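Local coordinates for Mll2253 protein (Mesorhizobium loti, PDB 3Q63), which is of unknown function but, as an AHA1-family member with a Bet v 1-like fold, may bind a hydrophobic ligand or a partner protein, at residues E133-E136 and Q137-R141. Residues are numbered along the deposited sequence; the frame is centred on the assembly and turned at random.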
# COMPACT_ATOMS: atom_id res chain seq x y z
N GLU B 133 12.26 -4.37 -7.91
CA GLU B 133 12.98 -5.49 -7.32
C GLU B 133 12.07 -6.71 -7.39
O GLU B 133 12.51 -7.80 -7.76
CB GLU B 133 13.32 -5.19 -5.86
CG GLU B 133 14.58 -4.37 -5.68
CD GLU B 133 15.84 -5.22 -5.76
OE1 GLU B 133 16.05 -5.90 -6.80
OE2 GLU B 133 16.62 -5.22 -4.79
N LYS B 134 10.80 -6.53 -7.05
CA LYS B 134 9.85 -7.63 -7.10
C LYS B 134 9.55 -8.02 -8.54
O LYS B 134 9.19 -9.16 -8.82
CB LYS B 134 8.56 -7.26 -6.36
CG LYS B 134 8.76 -7.04 -4.86
CD LYS B 134 7.47 -6.66 -4.15
CE LYS B 134 6.45 -7.79 -4.15
NZ LYS B 134 5.21 -7.41 -3.41
N LEU B 135 9.71 -7.06 -9.46
CA LEU B 135 9.47 -7.33 -10.87
C LEU B 135 10.58 -8.24 -11.40
O LEU B 135 10.31 -9.22 -12.10
CB LEU B 135 9.44 -6.02 -11.67
CG LEU B 135 9.47 -6.15 -13.20
CD1 LEU B 135 8.27 -6.95 -13.67
CD2 LEU B 135 9.47 -4.76 -13.85
N GLU B 136 11.82 -7.91 -11.05
CA GLU B 136 12.96 -8.71 -11.49
C GLU B 136 12.93 -10.10 -10.86
O GLU B 136 13.34 -11.08 -11.48
CB GLU B 136 14.26 -8.00 -11.15
CG GLU B 136 14.54 -6.82 -12.05
CD GLU B 136 15.87 -6.17 -11.76
OE1 GLU B 136 15.98 -5.47 -10.74
OE2 GLU B 136 16.81 -6.38 -12.55
N GLN B 137 12.44 -10.16 -9.63
CA GLN B 137 12.33 -11.43 -8.91
C GLN B 137 11.32 -12.32 -9.63
O GLN B 137 11.55 -13.52 -9.82
CB GLN B 137 11.87 -11.17 -7.47
CG GLN B 137 11.43 -12.42 -6.72
CD GLN B 137 10.95 -12.12 -5.31
OE1 GLN B 137 10.08 -11.26 -5.10
NE2 GLN B 137 11.50 -12.83 -4.33
N LEU B 138 10.20 -11.73 -10.04
CA LEU B 138 9.16 -12.45 -10.75
C LEU B 138 9.69 -13.01 -12.07
O LEU B 138 9.49 -14.19 -12.37
CB LEU B 138 7.97 -11.53 -11.03
CG LEU B 138 6.87 -12.08 -11.93
CD1 LEU B 138 6.19 -13.25 -11.25
CD2 LEU B 138 5.86 -10.99 -12.26
N LEU B 139 10.35 -12.16 -12.85
CA LEU B 139 10.90 -12.57 -14.14
C LEU B 139 11.90 -13.72 -14.00
O LEU B 139 12.01 -14.57 -14.89
CB LEU B 139 11.56 -11.37 -14.84
CG LEU B 139 10.59 -10.26 -15.29
CD1 LEU B 139 11.36 -9.10 -15.95
CD2 LEU B 139 9.60 -10.85 -16.29
N ASP B 140 12.63 -13.76 -12.88
CA ASP B 140 13.60 -14.83 -12.64
C ASP B 140 12.96 -16.14 -12.19
O ASP B 140 13.37 -17.21 -12.63
CB ASP B 140 14.63 -14.41 -11.58
CG ASP B 140 15.65 -13.42 -12.11
OD1 ASP B 140 15.86 -13.37 -13.35
OD2 ASP B 140 16.25 -12.69 -11.29
N ARG B 141 11.95 -16.07 -11.32
CA ARG B 141 11.32 -17.30 -10.86
C ARG B 141 10.41 -17.91 -11.91
O ARG B 141 10.01 -19.07 -11.79
CB ARG B 141 10.52 -17.06 -9.58
CG ARG B 141 9.21 -16.34 -9.78
CD ARG B 141 8.30 -16.57 -8.58
NE ARG B 141 8.98 -16.33 -7.31
CZ ARG B 141 9.27 -15.12 -6.83
NH1 ARG B 141 8.94 -14.03 -7.51
NH2 ARG B 141 9.88 -15.00 -5.65
O HOH W 1 7.96 -10.82 -7.23
O HOH W 2 15.35 -10.69 -13.48
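Four successive i to i+4 backbone hydrogen bonds join residues 133-136 to residues 137-141 in the last turns of one alpha-helix: Gln137 N to Glu133 O, Leu138 N to Lys134 O, Leu139 N to Leu135 O and Asp140 N to Glu136 O. The straightest is that of Leu139, with an N-H...O angle of 167° and 3.0 Å between Leu139 N and Leu135 O.

Two of these carbonyls also take a water, on opposite sides of the helix. Lys134 O receives a hydrogen from one water at 2.6 Å, and the same water accepts a weak bond from Arg141 NH1, linking the guanidinium to the helix backbone two turns back. A second water donates to Glu136 O at 2.9 Å and, weakly, to Asp140 OD1. With CG anti to its carbonyl carbon (chi1 -74°), and hence beside its N, the Asp140 carboxylate lies back over Glu136 O, where this water bridges the two. His19 holds OD1 by a direct hydrogen bond. The carboxylates of Glu136 and Asp140 are like charges not in contact, with Glu136 OE2 6.5 Å from Asp140 OD2.

Apolar contact along the helix is lighter: Leu135 CD1 approaches Leu139 CG at 4.4 Å, one turn on. Leu139 also packs against the helix backbone, since a CG beside its own N (chi1 -67°) lies back toward the preceding turn, 3.4 Å from Leu135 O.

Leu135, Leu138 and Leu139 are buried and pack the end of helix 118-141, the long C-terminal helix that is the hallmark of the Bet v 1-like fold, against helices 21-29 and 31-37. On the first, Leu135 meets Leu24 and Ala27, and Leu139 touches Lys23 and Ala27; on the second, Leu135 meets Trp37, and Leu138 packs on Glu36 and Trp37. Leu139 also reaches Ile17 and Glu136 reaches Arg15, both on edge strand 9-17.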